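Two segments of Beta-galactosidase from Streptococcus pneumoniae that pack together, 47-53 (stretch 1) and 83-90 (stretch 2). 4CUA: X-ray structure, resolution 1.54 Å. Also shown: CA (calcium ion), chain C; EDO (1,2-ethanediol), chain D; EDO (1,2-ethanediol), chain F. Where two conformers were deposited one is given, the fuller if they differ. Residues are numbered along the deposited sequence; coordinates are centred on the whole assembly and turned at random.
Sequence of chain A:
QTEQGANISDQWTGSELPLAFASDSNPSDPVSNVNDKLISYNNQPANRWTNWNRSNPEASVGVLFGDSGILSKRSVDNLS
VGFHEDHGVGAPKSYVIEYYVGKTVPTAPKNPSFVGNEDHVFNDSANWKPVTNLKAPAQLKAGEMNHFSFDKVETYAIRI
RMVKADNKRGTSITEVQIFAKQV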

# COMPACT_ATOMS: atom_id res chain seq x y z
N ASN A 47 -4.24 10.99 9.97
CA ASN A 47 -3.04 10.49 9.29
C ASN A 47 -3.41 9.21 8.52
O ASN A 47 -3.64 8.17 9.10
N ARG A 48 -3.60 9.35 7.23
CA ARG A 48 -4.11 8.26 6.43
C ARG A 48 -3.96 8.53 4.96
O ARG A 48 -3.97 9.69 4.55
N TRP A 49 -3.82 7.45 4.16
CA TRP A 49 -4.17 7.50 2.77
C TRP A 49 -5.64 7.15 2.67
O TRP A 49 -6.15 6.28 3.38
N THR A 50 -6.36 7.85 1.78
CA THR A 50 -7.69 7.39 1.37
C THR A 50 -7.84 7.72 -0.08
O THR A 50 -7.10 8.52 -0.62
N ASN A 51 -8.87 7.11 -0.67
CA ASN A 51 -9.37 7.52 -2.00
C ASN A 51 -10.80 8.06 -1.81
O ASN A 51 -11.63 7.89 -2.72
N TRP A 52 -11.05 8.73 -0.71
CA TRP A 52 -12.36 9.30 -0.39
C TRP A 52 -12.78 10.25 -1.52
O TRP A 52 -12.08 11.12 -1.90
N ASN A 53 -14.00 10.04 -1.98
CA ASN A 53 -14.65 10.85 -3.01
C ASN A 53 -13.89 10.90 -4.32
O ASN A 53 -14.03 11.87 -5.07
N PHE A 83 -6.28 -0.46 8.70
CA PHE A 83 -7.43 0.22 8.12
C PHE A 83 -8.02 1.22 9.09
O PHE A 83 -8.15 0.95 10.30
N HIS A 84 -8.51 2.33 8.56
CA HIS A 84 -9.19 3.35 9.30
C HIS A 84 -10.63 3.47 8.82
O HIS A 84 -10.90 3.20 7.70
N GLU A 85 -11.51 3.89 9.70
CA GLU A 85 -12.90 4.11 9.28
C GLU A 85 -13.50 5.29 10.00
O GLU A 85 -13.26 5.54 11.18
N ASP A 86 -14.33 6.00 9.24
CA ASP A 86 -15.18 7.07 9.76
C ASP A 86 -16.50 7.00 8.92
O ASP A 86 -16.72 6.02 8.24
N HIS A 87 -17.34 8.04 8.97
CA HIS A 87 -18.59 8.00 8.21
C HIS A 87 -18.34 7.79 6.72
O HIS A 87 -19.12 7.11 6.04
N GLY A 88 -17.24 8.35 6.22
CA GLY A 88 -16.95 8.35 4.81
C GLY A 88 -16.05 7.31 4.17
O GLY A 88 -16.11 7.09 2.98
N VAL A 89 -15.24 6.62 5.02
CA VAL A 89 -14.30 5.65 4.55
C VAL A 89 -14.23 4.46 5.48
O VAL A 89 -14.68 4.56 6.63
N GLY A 90 -13.62 3.39 5.00
CA GLY A 90 -13.33 2.23 5.84
C GLY A 90 -12.56 1.18 5.13
O GLY A 90 -11.98 1.40 4.07

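What carries Arg48 across to the second stretch? Its CA-to-CB bond points toward that stretch, and with chi1 p and both chi2 and chi3 t the chain runs out extended. A chi4 of -90° then turns the guanidinium flat onto His84 (chi1 t), with centres 4.1 Å apart and planes at 5°. The aliphatic part joins in: Arg48 CD sits over the same ring, 3.4 Å from His84 ND1.

How is the charge of Arg48 answered? Asp86 OD2 forms a long salt bridge, 3.7 Å from Arg48 NH2, but lies well out of the guanidinium plane, so no N-H points at it. An ethanediol, probably from the crystallisation liquor, bridges the gap: Arg48 NE donates to its O2 at 2.8 Å, Arg48 NH2 to its O1 at 2.9 Å, and O1 donates to Asp86 OD2 at 2.6 Å.

Why does Asp86 adopt chi1 p? In this rotamer its other oxygen, OD1, accepts a hydrogen bond from Gly88 N at 2.9 Å and a weak one from Val89 N at 3.1 Å, bracing the turn.

What fills the other end? Trp52 (chi1 t) brings CD1 to 3.7 Å from Val89 CG1, with Val89 in m, while Gly88 O meets the indole edge, 3.5 Å from Trp52 CD1. A CB on Gly88 would clash with Trp52 NE1.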

# COMPACT_ATOMS: atom_id res chain seq x y z
CB ASN A 47 -1.94 10.14 10.31
CG ASN A 47 -0.68 9.66 9.61
OD1 ASN A 47 -0.50 8.45 9.40
ND2 ASN A 47 0.14 10.59 9.22
CB ARG A 48 -5.54 7.96 6.80
CG ARG A 48 -6.46 9.18 6.77
CD ARG A 48 -7.86 8.79 7.13
NE ARG A 48 -8.78 9.91 7.20
CZ ARG A 48 -9.02 10.64 8.29
NH1 ARG A 48 -8.38 10.45 9.42
NH2 ARG A 48 -9.91 11.65 8.21
CB TRP A 49 -3.39 6.46 1.98
CG TRP A 49 -3.96 6.26 0.59
CD1 TRP A 49 -3.64 6.95 -0.49
CD2 TRP A 49 -4.96 5.29 0.20
NE1 TRP A 49 -4.36 6.50 -1.57
CE2 TRP A 49 -5.19 5.50 -1.17
CE3 TRP A 49 -5.67 4.33 0.88
CZ2 TRP A 49 -6.10 4.72 -1.89
CZ3 TRP A 49 -6.56 3.54 0.14
CH2 TRP A 49 -6.76 3.76 -1.22
CB THR A 50 -8.83 8.07 2.14
OG1 THR A 50 -9.11 9.34 1.57
CG2 THR A 50 -8.60 8.25 3.63
CB ASN A 51 -9.25 6.47 -3.04
CG ASN A 51 -10.05 5.23 -2.74
OD1 ASN A 51 -10.49 5.04 -1.62
ND2 ASN A 51 -10.18 4.34 -3.76
CB TRP A 52 -12.31 10.01 0.95
CG TRP A 52 -13.58 10.69 1.32
CD1 TRP A 52 -14.68 10.10 1.89
CD2 TRP A 52 -13.88 12.07 1.18
NE1 TRP A 52 -15.66 11.06 2.08
CE2 TRP A 52 -15.18 12.27 1.69
CE3 TRP A 52 -13.20 13.16 0.67
CZ2 TRP A 52 -15.83 13.52 1.66
CZ3 TRP A 52 -13.85 14.43 0.66
CH2 TRP A 52 -15.14 14.58 1.15
CB ASN A 53 -14.94 12.22 -2.46
CG ASN A 53 -15.97 12.97 -3.29
OD1 ASN A 53 -16.90 12.35 -3.77
ND2 ASN A 53 -15.77 14.27 -3.48
CB PHE A 83 -8.47 -0.82 7.65
CG PHE A 83 -8.00 -1.67 6.52
CD1 PHE A 83 -7.83 -1.14 5.25
CD2 PHE A 83 -7.65 -3.01 6.72
CE1 PHE A 83 -7.36 -1.93 4.21
CE2 PHE A 83 -7.16 -3.79 5.68
CZ PHE A 83 -7.01 -3.25 4.43
CB HIS A 84 -8.40 4.68 9.23
CG HIS A 84 -9.24 5.91 9.39
ND1 HIS A 84 -9.96 6.43 8.36
CD2 HIS A 84 -9.51 6.68 10.47
CE1 HIS A 84 -10.63 7.50 8.77
NE2 HIS A 84 -10.37 7.68 10.05
CB GLU A 85 -13.78 2.88 9.53
CG GLU A 85 -14.05 2.57 10.99
CD GLU A 85 -15.00 1.39 11.16
OE1 GLU A 85 -15.54 0.89 10.17
OE2 GLU A 85 -15.19 0.95 12.31
CB ASP A 86 -14.49 8.43 9.81
CG ASP A 86 -14.09 8.98 8.42
OD1 ASP A 86 -14.64 8.58 7.38
OD2 ASP A 86 -13.20 9.90 8.46
CB HIS A 87 -19.39 9.30 8.43
CG HIS A 87 -20.70 9.33 7.71
ND1 HIS A 87 -21.74 8.47 8.01
CD2 HIS A 87 -21.16 10.14 6.73
CE1 HIS A 87 -22.77 8.74 7.22
NE2 HIS A 87 -22.44 9.74 6.43
CB VAL A 89 -12.85 6.25 4.46
CG1 VAL A 89 -12.80 7.36 3.41
CG2 VAL A 89 -12.30 6.71 5.77
CA CA C . 0.83 6.68 8.88
C1 EDO D . -12.01 10.59 5.28
O1 EDO D . -12.26 11.33 6.47
C2 EDO D . -11.07 11.30 4.33
O2 EDO D . -9.76 11.39 4.99
C1 EDO F . -3.16 14.19 6.55
O1 EDO F . -2.60 14.10 5.26
C2 EDO F . -4.55 13.58 6.55
O2 EDO F . -4.50 12.13 6.38